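Local coordinates for protein Non-reducing end beta-L-arabinofuranosidase (Bacteroides thetaiotaomicron, PDB 5MQO) that is a GH127 glycoside hydrolase of a gut bacterium that probably acts as an aceric acidase in the breakdown of plant pectin, at residues A[285-290]-A[324-329]; A[280-285]-A[301-306]; A[599-604]-A[641-646]; A[635-640]-A[675-680]; A[451-454]-A[459-462]. All coordinates share one frame; numbering follows the deposited sequence.

Interaction 1 (A[285-290]-A[324-329]); sequences IPFRDQ and TSIWND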
# COMPACT_ATOMS: atom_id res chain seq x y z
N ILE A 285 23.37 -12.05 5.70
CA ILE A 285 23.13 -13.31 6.40
C ILE A 285 21.94 -14.02 5.76
O ILE A 285 21.14 -13.38 5.08
CB ILE A 285 22.89 -13.06 7.92
CG1 ILE A 285 21.50 -12.41 8.20
CG2 ILE A 285 24.03 -12.19 8.48
CD1 ILE A 285 21.30 -11.86 9.60
N PRO A 286 21.82 -15.34 5.95
CA PRO A 286 20.65 -16.05 5.42
C PRO A 286 19.30 -15.51 5.87
O PRO A 286 19.22 -14.86 6.90
CB PRO A 286 20.85 -17.46 5.96
CG PRO A 286 22.33 -17.59 5.97
CD PRO A 286 22.79 -16.29 6.51
N PHE A 287 18.25 -15.78 5.13
CA PHE A 287 16.94 -15.26 5.51
C PHE A 287 16.48 -15.77 6.85
O PHE A 287 15.87 -15.03 7.61
CB PHE A 287 15.86 -15.48 4.46
CG PHE A 287 14.55 -14.90 4.88
CD1 PHE A 287 14.38 -13.52 4.91
CD2 PHE A 287 13.53 -15.71 5.38
CE1 PHE A 287 13.17 -12.96 5.35
CE2 PHE A 287 12.34 -15.17 5.85
CZ PHE A 287 12.15 -13.81 5.83
N ARG A 288 16.79 -17.02 7.18
CA ARG A 288 16.24 -17.62 8.40
C ARG A 288 16.87 -17.08 9.67
O ARG A 288 16.32 -17.27 10.74
CB ARG A 288 16.31 -19.14 8.31
CG ARG A 288 15.47 -19.66 7.16
CD ARG A 288 15.42 -21.19 7.06
NE ARG A 288 14.40 -21.63 6.12
CZ ARG A 288 14.49 -21.51 4.78
NH1 ARG A 288 15.56 -20.97 4.17
NH2 ARG A 288 13.48 -21.95 4.03
N ASP A 289 18.00 -16.38 9.53
CA ASP A 289 18.66 -15.67 10.65
C ASP A 289 18.15 -14.25 10.85
O ASP A 289 18.47 -13.65 11.84
CB ASP A 289 20.19 -15.63 10.47
CG ASP A 289 20.81 -17.02 10.37
OD1 ASP A 289 20.59 -17.84 11.29
OD2 ASP A 289 21.51 -17.30 9.38
N GLN A 290 17.36 -13.72 9.91
CA GLN A 290 16.87 -12.35 9.97
C GLN A 290 15.61 -12.27 10.77
O GLN A 290 14.61 -12.88 10.40
CB GLN A 290 16.55 -11.83 8.57
CG GLN A 290 17.78 -11.63 7.69
CD GLN A 290 17.42 -11.18 6.28
OE1 GLN A 290 16.52 -10.36 6.06
NE2 GLN A 290 18.15 -11.71 5.31
N THR A 324 7.01 -12.78 11.39
CA THR A 324 6.33 -12.08 12.52
C THR A 324 7.24 -11.19 13.38
O THR A 324 6.78 -10.19 13.82
CB THR A 324 5.45 -13.01 13.40
OG1 THR A 324 6.21 -14.10 13.91
CG2 THR A 324 4.37 -13.60 12.60
N SER A 325 8.51 -11.49 13.60
CA SER A 325 9.35 -10.47 14.29
C SER A 325 9.78 -9.33 13.37
O SER A 325 10.00 -8.22 13.83
CB SER A 325 10.54 -11.04 15.11
OG SER A 325 11.19 -12.04 14.38
N ILE A 326 9.88 -9.59 12.07
CA ILE A 326 10.19 -8.54 11.09
C ILE A 326 8.98 -7.59 10.99
O ILE A 326 9.14 -6.36 10.96
CB ILE A 326 10.57 -9.13 9.70
CG1 ILE A 326 11.86 -9.91 9.81
CG2 ILE A 326 10.82 -8.03 8.66
CD1 ILE A 326 12.24 -10.65 8.55
N TRP A 327 7.77 -8.15 10.92
CA TRP A 327 6.57 -7.33 10.81
C TRP A 327 6.53 -6.47 12.05
O TRP A 327 6.44 -5.27 11.98
CB TRP A 327 5.29 -8.18 10.67
CG TRP A 327 4.04 -7.37 10.69
CD1 TRP A 327 3.45 -6.76 9.64
CD2 TRP A 327 3.24 -7.08 11.84
NE1 TRP A 327 2.31 -6.08 10.06
CE2 TRP A 327 2.17 -6.27 11.41
CE3 TRP A 327 3.32 -7.42 13.20
CZ2 TRP A 327 1.17 -5.80 12.30
CZ3 TRP A 327 2.32 -6.95 14.09
CH2 TRP A 327 1.27 -6.15 13.63
N ASN A 328 6.67 -7.13 13.19
CA ASN A 328 6.70 -6.48 14.47
C ASN A 328 7.71 -5.34 14.55
O ASN A 328 7.39 -4.29 15.05
CB ASN A 328 7.01 -7.53 15.55
CG ASN A 328 6.69 -7.05 16.93
OD1 ASN A 328 7.55 -6.45 17.62
ND2 ASN A 328 5.43 -7.28 17.36
N ASP A 329 8.93 -5.57 14.07
CA ASP A 329 10.02 -4.57 14.05
C ASP A 329 9.64 -3.32 13.25
O ASP A 329 9.72 -2.19 13.73
CB ASP A 329 11.29 -5.17 13.43
CG ASP A 329 12.47 -4.22 13.50
OD1 ASP A 329 12.52 -3.42 14.46
OD2 ASP A 329 13.36 -4.27 12.61
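I326 on helix 317-333 points its CD1 methyl at F287 in a short 3-10 turn and at Q290 just after it. The methyl lies 4.1 Å from F287 CE1 and meets the ring obliquely. The same I326 CD1 lies 3.7 Å from Q290 O. Both touches are van der Waals, since a methyl carbon meets the ring and the oxygen. I326 is extended at chi2 (174°), which makes CD1 the outermost atom. The F287 ring reaches the helix because its CG lies anti to the backbone N (chi1 -179°).

The next shell holds these groups in place. Q290 N bonds to F287 O at 3.0 Å and closes the turn. N322 ND2, from the same helix as I326, donates to both Q290 O and R288 O, so the carbonyl touched by the methyl has a polar partner. The Q290 amide turns back into its own loop. NE2 donates to Q282 O and, weakly, to I285 O.

Helix 297-314 supports both sides of the contact. F287 packs on its L303 and V307, and I326 on its Y304. The loop between helices 258-270 and 297-314 thus folds onto two successive helices of the catalytic domain.

Interaction 2 (A[280-285]-A[301-306]); sequences DNQDRI and NYLYAG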
# COMPACT_ATOMS: atom_id res chain seq x y z
N ASP A 280 21.86 -3.81 3.01
CA ASP A 280 21.15 -3.01 2.04
C ASP A 280 20.38 -3.85 1.04
O ASP A 280 19.27 -3.49 0.69
CB ASP A 280 22.14 -2.09 1.33
CG ASP A 280 21.47 -0.93 0.66
OD1 ASP A 280 20.53 -0.31 1.23
OD2 ASP A 280 21.94 -0.61 -0.44
N ASN A 281 20.94 -5.00 0.63
CA ASN A 281 20.18 -6.00 -0.15
C ASN A 281 19.63 -7.18 0.68
O ASN A 281 19.34 -8.26 0.11
CB ASN A 281 21.00 -6.49 -1.36
CG ASN A 281 20.16 -7.34 -2.32
OD1 ASN A 281 19.00 -7.01 -2.65
ND2 ASN A 281 20.74 -8.48 -2.74
N GLN A 282 19.44 -6.98 1.99
CA GLN A 282 18.95 -8.01 2.92
C GLN A 282 19.60 -9.39 2.67
O GLN A 282 18.90 -10.42 2.70
CB GLN A 282 17.42 -8.14 2.85
CG GLN A 282 16.61 -6.87 3.03
CD GLN A 282 16.76 -5.85 1.91
OE1 GLN A 282 16.76 -6.19 0.72
NE2 GLN A 282 16.92 -4.57 2.28
N ASP A 283 20.90 -9.43 2.38
CA ASP A 283 21.56 -10.70 2.04
C ASP A 283 22.98 -10.84 2.63
O ASP A 283 23.79 -11.58 2.06
CB ASP A 283 21.49 -11.00 0.50
CG ASP A 283 22.48 -10.17 -0.38
OD1 ASP A 283 23.14 -9.23 0.12
OD2 ASP A 283 22.58 -10.48 -1.60
N ARG A 284 23.26 -10.15 3.74
CA ARG A 284 24.53 -10.32 4.48
C ARG A 284 24.52 -11.70 5.14
O ARG A 284 25.52 -12.42 5.10
CB ARG A 284 24.75 -9.24 5.55
CG ARG A 284 26.17 -9.22 6.13
CD ARG A 284 26.26 -8.78 7.59
NE ARG A 284 26.10 -7.32 7.79
CZ ARG A 284 27.09 -6.43 7.91
NH1 ARG A 284 28.35 -6.79 7.85
NH2 ARG A 284 26.82 -5.13 8.09
N ILE A 285 23.37 -12.05 5.70
CA ILE A 285 23.13 -13.31 6.40
C ILE A 285 21.94 -14.02 5.76
O ILE A 285 21.14 -13.38 5.08
CB ILE A 285 22.89 -13.06 7.92
CG1 ILE A 285 21.50 -12.41 8.20
CG2 ILE A 285 24.03 -12.19 8.48
CD1 ILE A 285 21.30 -11.86 9.60
N ASN A 301 10.74 -4.97 1.75
CA ASN A 301 9.35 -5.21 1.90
C ASN A 301 8.87 -6.19 0.83
O ASN A 301 8.11 -7.10 1.16
CB ASN A 301 8.57 -3.91 1.88
CG ASN A 301 8.71 -3.12 3.16
OD1 ASN A 301 9.22 -3.59 4.18
ND2 ASN A 301 8.22 -1.88 3.12
N TYR A 302 9.33 -6.04 -0.42
CA TYR A 302 8.99 -7.00 -1.49
C TYR A 302 9.51 -8.41 -1.18
O TYR A 302 8.81 -9.38 -1.44
CB TYR A 302 9.44 -6.52 -2.89
CG TYR A 302 8.47 -5.53 -3.53
CD1 TYR A 302 7.39 -5.97 -4.26
CD2 TYR A 302 8.61 -4.18 -3.35
CE1 TYR A 302 6.48 -5.07 -4.82
CE2 TYR A 302 7.72 -3.28 -3.90
CZ TYR A 302 6.66 -3.73 -4.65
OH TYR A 302 5.76 -2.84 -5.20
N LEU A 303 10.70 -8.51 -0.59
CA LEU A 303 11.21 -9.80 -0.05
C LEU A 303 10.24 -10.36 0.93
O LEU A 303 9.83 -11.50 0.78
CB LEU A 303 12.57 -9.67 0.66
CG LEU A 303 13.09 -10.83 1.54
CD1 LEU A 303 13.31 -12.09 0.75
CD2 LEU A 303 14.39 -10.48 2.22
N TYR A 304 9.87 -9.57 1.94
CA TYR A 304 9.02 -10.09 3.02
C TYR A 304 7.67 -10.60 2.47
O TYR A 304 7.19 -11.68 2.87
CB TYR A 304 8.83 -9.07 4.18
CG TYR A 304 10.10 -8.46 4.69
CD1 TYR A 304 11.27 -9.19 4.73
CD2 TYR A 304 10.13 -7.13 5.13
CE1 TYR A 304 12.44 -8.63 5.18
CE2 TYR A 304 11.31 -6.57 5.60
CZ TYR A 304 12.47 -7.33 5.62
OH TYR A 304 13.66 -6.84 6.06
N ALA A 305 7.11 -9.85 1.54
CA ALA A 305 5.92 -10.23 0.82
C ALA A 305 6.07 -11.57 0.13
O ALA A 305 5.23 -12.46 0.30
CB ALA A 305 5.61 -9.18 -0.23
N GLY A 306 7.14 -11.68 -0.67
CA GLY A 306 7.45 -12.88 -1.44
C GLY A 306 7.59 -14.09 -0.55
O GLY A 306 7.10 -15.17 -0.89
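Q282, in the loop before helix 297-314, meets L303 and Y304 of that helix. Its CB is 3.9 Å from L303 CD2, the main touch between the two segments. Q282 CG is 4.3 Å from the same L303 CD2. CG also comes to 4.2 Å from Y304 OH, so the phenol oxygen approaches an aliphatic carbon here.

Beyond CG the chain bends. A chi2 of 67° turns the amide off the line toward L303 and sends it back along its own loop. Q282 NE2 ends 3.0 Å from D280 O. R299 and A300, one turn earlier on the helix, also touch this side chain.

On the helix side, L303 has CG anti to its backbone N (chi1 166°), and CD2 is the branch that faces the loop. The Y304 ring starts to one side of the contact and brings only its hydroxyl end near.

The loop backbone has its own supports. Q282 has positive phi and psi, and its O accepts weakly from R271 NH1. N281 ND2 makes a weak bond to D283 OD2 at 2.9 Å (134°).

D280 is tied by backbone hydrogen bonds to H296, just before helix 297-314. That helix is buried among its neighbours. Y304 packs on I330 of helix 317-333. On another side Y302 packs on I386 and L390 of helix 382-399, so the loop covers a helix already held by two others.

Interaction 3 (A[599-604]-A[641-646]); sequences VKRGPL and SIVALE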
# COMPACT_ATOMS: atom_id res chain seq x y z
N VAL A 599 -2.59 14.33 13.94
CA VAL A 599 -4.04 14.30 13.96
C VAL A 599 -4.57 13.27 12.97
O VAL A 599 -4.37 13.42 11.77
CB VAL A 599 -4.65 15.66 13.55
CG1 VAL A 599 -6.17 15.60 13.62
CG2 VAL A 599 -4.11 16.80 14.41
N LYS A 600 -5.27 12.26 13.46
CA LYS A 600 -6.04 11.35 12.60
C LYS A 600 -7.53 11.63 12.75
O LYS A 600 -7.98 12.22 13.74
CB LYS A 600 -5.76 9.88 12.96
CG LYS A 600 -4.34 9.39 12.62
CD LYS A 600 -4.11 7.87 12.75
CE LYS A 600 -4.70 7.11 11.57
NZ LYS A 600 -4.48 5.66 11.60
N ARG A 601 -8.29 11.23 11.73
CA ARG A 601 -9.74 11.06 11.83
C ARG A 601 -10.07 9.81 11.05
O ARG A 601 -9.82 9.73 9.82
CB ARG A 601 -10.50 12.26 11.28
CG ARG A 601 -12.01 12.08 11.28
CD ARG A 601 -12.80 13.38 11.28
NE ARG A 601 -14.22 13.04 11.44
CZ ARG A 601 -15.10 12.79 10.46
NH1 ARG A 601 -14.79 12.93 9.15
NH2 ARG A 601 -16.33 12.43 10.79
N GLY A 602 -10.60 8.81 11.74
CA GLY A 602 -10.77 7.53 11.11
C GLY A 602 -9.39 7.06 10.66
O GLY A 602 -8.44 7.12 11.48
N PRO A 603 -9.27 6.64 9.37
CA PRO A 603 -8.04 6.09 8.80
C PRO A 603 -7.10 7.11 8.17
O PRO A 603 -5.98 6.72 7.76
CB PRO A 603 -8.55 5.15 7.72
CG PRO A 603 -9.78 5.83 7.21
CD PRO A 603 -10.38 6.58 8.39
N LEU A 604 -7.51 8.37 8.09
CA LEU A 604 -6.69 9.38 7.43
C LEU A 604 -5.81 10.10 8.41
O LEU A 604 -6.28 10.63 9.40
CB LEU A 604 -7.55 10.40 6.69
CG LEU A 604 -8.42 9.83 5.56
CD1 LEU A 604 -9.24 10.93 4.92
CD2 LEU A 604 -7.60 9.10 4.49
N SER A 641 -14.02 16.49 -3.12
CA SER A 641 -14.58 16.90 -1.84
C SER A 641 -13.84 16.15 -0.75
O SER A 641 -13.84 14.92 -0.73
CB SER A 641 -16.08 16.62 -1.74
OG SER A 641 -16.62 17.28 -0.59
N ILE A 642 -13.19 16.90 0.14
CA ILE A 642 -12.43 16.31 1.23
C ILE A 642 -12.93 16.93 2.55
O ILE A 642 -13.44 18.06 2.56
CB ILE A 642 -10.88 16.48 1.03
CG1 ILE A 642 -10.42 17.89 1.41
CG2 ILE A 642 -10.43 16.13 -0.40
CD1 ILE A 642 -8.92 18.08 1.51
N VAL A 643 -12.79 16.19 3.64
CA VAL A 643 -13.05 16.71 4.95
C VAL A 643 -11.78 17.37 5.48
O VAL A 643 -10.81 16.70 5.77
CB VAL A 643 -13.54 15.63 5.91
CG1 VAL A 643 -13.74 16.23 7.31
CG2 VAL A 643 -14.83 15.02 5.39
N ALA A 644 -11.80 18.70 5.58
CA ALA A 644 -10.80 19.42 6.36
C ALA A 644 -11.24 19.49 7.83
O ALA A 644 -12.36 19.16 8.16
CB ALA A 644 -10.54 20.82 5.79
N LEU A 645 -10.32 19.87 8.72
CA LEU A 645 -10.64 20.01 10.13
C LEU A 645 -10.23 21.43 10.48
O LEU A 645 -9.11 21.84 10.17
CB LEU A 645 -9.88 18.97 10.97
CG LEU A 645 -10.08 17.49 10.57
CD1 LEU A 645 -8.95 16.58 11.10
CD2 LEU A 645 -11.44 16.99 11.01
N GLU A 646 -11.16 22.20 11.05
CA GLU A 646 -10.94 23.61 11.35
C GLU A 646 -10.94 23.79 12.85
O GLU A 646 -11.75 23.16 13.56
CB GLU A 646 -12.04 24.47 10.75
CG GLU A 646 -11.97 24.61 9.24
CD GLU A 646 -13.15 25.35 8.63
OE1 GLU A 646 -14.04 25.87 9.37
OE2 GLU A 646 -13.17 25.40 7.38
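A β-hairpin of the C-terminal domain, strands 596-601 and 604-609, brings V599 and R601 against L645 and V643 of strand 640-651. The hairpin turns through a type II' turn from R601 to L604. Strands 599-601 and 641-646 run at 134° to each other, with axes 9.8 Å apart at closest. They meet through side chains alone.

L645 uses both of its methyls. CD1 lies 3.9 Å from V599 CG1, and the two side chains run alongside in opposite senses. L645 CD2 lies 3.9 Å from R601 CD, partway along the arginine chain. R601 is extended from CG to NE, which carries its guanidinium on to V643. There R601 NH1 is 3.9 Å from V643 CG1, and the two side chains are nearly perpendicular.

The polar end of R601 is held by backbone oxygens. NH1 bonds to W511 O, and NE weakly to M579 O. Y606 lies beside the contact: V599, R601 and L645 all touch it, and its OH bonds to V643 O.

Along one path through the sheet, 604-609 and 670-678 lie between these two strands. Side-chain contact between strands that are not neighbours fits the curled sheet of the C-terminal domain.

Interaction 4 (A[635-640]-A[675-680]); sequences TTIEGS and RLIPYY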
# COMPACT_ATOMS: atom_id res chain seq x y z
N THR A 635 -14.58 20.56 2.04
CA THR A 635 -14.08 21.61 1.11
C THR A 635 -13.50 20.95 -0.15
O THR A 635 -13.40 19.73 -0.20
CB THR A 635 -13.03 22.61 1.72
OG1 THR A 635 -11.82 21.91 2.01
CG2 THR A 635 -13.58 23.42 2.98
N THR A 636 -13.14 21.75 -1.15
CA THR A 636 -12.82 21.23 -2.50
C THR A 636 -11.38 21.55 -2.92
O THR A 636 -10.93 22.69 -2.75
CB THR A 636 -13.78 21.84 -3.55
OG1 THR A 636 -15.12 21.51 -3.20
CG2 THR A 636 -13.50 21.27 -4.92
N ILE A 637 -10.65 20.54 -3.43
CA ILE A 637 -9.30 20.77 -4.00
C ILE A 637 -9.19 19.97 -5.28
O ILE A 637 -9.45 18.76 -5.30
CB ILE A 637 -8.11 20.39 -3.05
CG1 ILE A 637 -8.21 21.13 -1.71
CG2 ILE A 637 -6.77 20.75 -3.69
CD1 ILE A 637 -7.28 20.64 -0.63
N GLU A 638 -8.79 20.64 -6.35
CA GLU A 638 -8.83 20.08 -7.69
C GLU A 638 -10.09 19.25 -7.89
O GLU A 638 -9.99 18.08 -8.28
CB GLU A 638 -7.59 19.24 -7.96
CG GLU A 638 -6.28 20.00 -7.83
CD GLU A 638 -5.82 20.65 -9.12
OE1 GLU A 638 -5.89 20.02 -10.21
OE2 GLU A 638 -5.34 21.80 -9.02
N GLY A 639 -11.25 19.85 -7.62
CA GLY A 639 -12.57 19.21 -7.84
C GLY A 639 -12.91 17.95 -7.04
O GLY A 639 -13.72 17.15 -7.48
N SER A 640 -12.29 17.80 -5.87
CA SER A 640 -12.48 16.62 -4.99
C SER A 640 -12.97 17.12 -3.64
O SER A 640 -12.39 18.07 -3.09
CB SER A 640 -11.17 15.83 -4.84
OG SER A 640 -11.41 14.53 -4.33
N ARG A 675 -6.46 25.22 9.44
CA ARG A 675 -7.23 24.17 8.83
C ARG A 675 -6.29 23.02 8.48
O ARG A 675 -5.25 23.23 7.83
CB ARG A 675 -7.95 24.75 7.63
CG ARG A 675 -8.46 23.73 6.68
CD ARG A 675 -9.49 24.30 5.73
NE ARG A 675 -8.95 25.28 4.80
CZ ARG A 675 -9.54 25.60 3.64
NH1 ARG A 675 -10.67 25.00 3.24
NH2 ARG A 675 -8.98 26.52 2.86
N LEU A 676 -6.63 21.81 8.93
CA LEU A 676 -5.89 20.59 8.56
C LEU A 676 -6.54 19.90 7.37
O LEU A 676 -7.76 19.89 7.27
CB LEU A 676 -5.83 19.63 9.74
CG LEU A 676 -5.23 20.23 11.02
CD1 LEU A 676 -5.06 19.18 12.12
CD2 LEU A 676 -3.88 20.88 10.75
N ILE A 677 -5.73 19.37 6.45
CA ILE A 677 -6.24 18.55 5.34
C ILE A 677 -5.58 17.18 5.37
O ILE A 677 -4.56 17.01 6.05
CB ILE A 677 -6.04 19.19 3.93
CG1 ILE A 677 -4.55 19.29 3.57
CG2 ILE A 677 -6.69 20.57 3.85
CD1 ILE A 677 -4.32 19.44 2.08
N PRO A 678 -6.14 16.21 4.64
CA PRO A 678 -5.53 14.89 4.66
C PRO A 678 -4.15 14.91 4.03
O PRO A 678 -3.94 15.63 3.05
CB PRO A 678 -6.49 14.05 3.80
CG PRO A 678 -7.78 14.77 3.90
CD PRO A 678 -7.36 16.20 3.84
N TYR A 679 -3.24 14.15 4.60
CA TYR A 679 -1.88 14.08 4.10
C TYR A 679 -1.88 13.74 2.64
O TYR A 679 -1.21 14.44 1.87
CB TYR A 679 -1.07 13.06 4.86
CG TYR A 679 0.32 12.81 4.37
CD1 TYR A 679 1.34 13.75 4.57
CD2 TYR A 679 0.63 11.62 3.75
CE1 TYR A 679 2.65 13.50 4.13
CE2 TYR A 679 1.93 11.34 3.32
CZ TYR A 679 2.93 12.27 3.51
OH TYR A 679 4.19 11.96 3.06
N TYR A 680 -2.66 12.73 2.24
CA TYR A 680 -2.60 12.27 0.86
C TYR A 680 -2.83 13.43 -0.12
O TYR A 680 -2.20 13.48 -1.16
CB TYR A 680 -3.60 11.14 0.59
CG TYR A 680 -5.02 11.57 0.32
CD1 TYR A 680 -5.44 11.89 -0.95
CD2 TYR A 680 -5.94 11.65 1.36
CE1 TYR A 680 -6.74 12.29 -1.18
CE2 TYR A 680 -7.25 12.05 1.13
CZ TYR A 680 -7.63 12.38 -0.13
OH TYR A 680 -8.90 12.76 -0.34
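T635 and R675 make the contact at the polar end. The CG2 methyl of T635 lies at the edge of the R675 guanidinium, in its plane, 3.3 Å from NH1. T635 OG1 is also near, 3.5 Å from R675 NH1. The arginine reaches the threonine because its chain bends at chi3 (67°), and the two side chains cross obliquely. R675 NE has a long, weak ion pair with D612, which lies outside the two segments.

The apolar part is I637 against I677. Their CD1 methyls are 4.2 Å apart, and one side chain lies roughly square to the other. In I677 it is the CG1 branch, set between the backbone N and the carbonyl carbon (chi1 66°), that carries CD1 to I637. Both isoleucines are buried.

Backbone bonds shape one of the two segments. I637 N bonds to S640 O at 3.0 Å, and S640 N to I637 O at 3.1 Å. They close a type I' turn, in which E638 and G639 both have positive phi. S640 OG also bonds to E53.

Strand 640-651 runs between the two strands and is antiparallel to both. T635 is bonded to its I642, and L676 to its L645. I642 of that strand touches both isoleucines, and A644 touches R675. The contact is therefore one between second neighbours across a central strand, next to a two-residue type I' β-hairpin, in an antiparallel part of the C-terminal domain sheet.

Interaction 5 (A[451-454]-A[459-462]); sequences EYIS and PPNT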
# COMPACT_ATOMS: atom_id res chain seq x y z
N GLU A 451 5.02 15.29 -13.58
CA GLU A 451 4.40 14.39 -14.57
C GLU A 451 5.44 13.60 -15.34
O GLU A 451 5.13 13.05 -16.39
CB GLU A 451 3.40 15.13 -15.49
CG GLU A 451 3.81 16.43 -16.18
CD GLU A 451 2.64 17.10 -16.93
OE1 GLU A 451 2.79 17.38 -18.14
OE2 GLU A 451 1.55 17.34 -16.34
N TYR A 452 6.64 13.46 -14.76
CA TYR A 452 7.83 12.98 -15.45
C TYR A 452 8.12 11.59 -14.91
O TYR A 452 8.80 11.40 -13.90
CB TYR A 452 9.03 13.93 -15.26
CG TYR A 452 8.92 15.19 -16.12
CD1 TYR A 452 9.85 15.46 -17.14
CD2 TYR A 452 7.87 16.11 -15.94
CE1 TYR A 452 9.74 16.60 -17.93
CE2 TYR A 452 7.75 17.25 -16.72
CZ TYR A 452 8.69 17.49 -17.71
OH TYR A 452 8.58 18.63 -18.49
N ILE A 453 7.53 10.62 -15.61
CA ILE A 453 7.67 9.21 -15.30
C ILE A 453 9.11 8.88 -15.68
O ILE A 453 9.90 8.52 -14.80
CB ILE A 453 6.61 8.34 -16.06
CG1 ILE A 453 5.20 8.66 -15.54
CG2 ILE A 453 6.92 6.84 -15.96
CD1 ILE A 453 4.56 9.92 -16.10
N SER A 454 9.44 9.08 -16.97
CA SER A 454 10.78 8.93 -17.57
C SER A 454 11.88 8.33 -16.65
O SER A 454 12.28 7.18 -16.86
CB SER A 454 11.25 10.29 -18.12
OG SER A 454 10.33 10.83 -19.05
N PRO A 459 6.29 5.35 -10.63
CA PRO A 459 4.93 5.80 -10.98
C PRO A 459 4.05 4.75 -11.67
O PRO A 459 2.88 4.62 -11.32
CB PRO A 459 5.16 7.05 -11.86
CG PRO A 459 6.52 7.50 -11.51
CD PRO A 459 7.30 6.26 -11.18
N PRO A 460 4.61 3.97 -12.61
CA PRO A 460 3.83 2.85 -13.12
C PRO A 460 3.33 1.88 -12.05
O PRO A 460 2.18 1.46 -12.09
CB PRO A 460 4.81 2.17 -14.07
CG PRO A 460 5.67 3.28 -14.56
CD PRO A 460 5.87 4.14 -13.36
N ASN A 461 4.18 1.55 -11.09
CA ASN A 461 3.77 0.69 -10.00
C ASN A 461 2.73 1.43 -9.15
O ASN A 461 1.72 0.83 -8.72
CB ASN A 461 5.00 0.23 -9.17
CG ASN A 461 4.64 -0.76 -8.06
OD1 ASN A 461 3.55 -1.32 -8.04
ND2 ASN A 461 5.55 -0.96 -7.12
N THR A 462 2.92 2.73 -8.93
CA THR A 462 1.94 3.48 -8.15
C THR A 462 0.56 3.42 -8.81
O THR A 462 -0.41 3.07 -8.15
CB THR A 462 2.41 4.92 -7.93
OG1 THR A 462 3.61 4.87 -7.17
CG2 THR A 462 1.40 5.73 -7.17
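I453 sets its CG1 beside the backbone N (chi1 -67°) and its CG2 anti to that N, so the two branches part and each meets a different proline. CG1 lies 4.0 Å from P459 CB. The isoleucine and this proline lie side by side and point opposite ways. I453 CG2 lies 3.9 Å from P460 CD and 4.0 Å from P460 CG. Here the methyl sits beside the CG-CD side of the ring.

All three residues are buried, and the contact between them is apolar. The backbones are close, with I453 CA 6.1 Å from P459 CA. Both prolines fall in the first turn of helix 458-466. Prolines suit this place, because the first residues of a helix need not donate a backbone N-H within it. Their rigid rings give the isoleucine a fixed surface.

The start of this helix is tied to helix 382-399 by the disulfide between C458, just before the prolines, and C383. Two other helices close in: M66 of helix 50-69 touches both I453 and P460, T69 touches I453, and D102 and K105 of helix 102-117 pack on P460. The loop thus wedges I453 between the start of helix 458-466 and the C-terminal end of helix 50-69.

In the fold
Along the chain, interactions 1 and 2 come first. Interaction 2 closes a short loop from 280-285 to helix 297-314. Interaction 1 joins the next part of the same loop to helix 317-333. The two cross, share I285 and touch directly. Interaction 5 follows and closes a very short loop at the start of helix 458-466. It meets interaction 2 through N461 ND2 and Y302 OH, 2.7 Å apart, so these three tie the helices of the catalytic domain. Interactions 3 and 4 lie in the C-terminal domain and also cross. Each spans over 30 residues of β-strand and turn. Interaction 3 joins strand 640-651 to hairpin strand 596-601; interaction 4 joins the two strands flanking 640-651.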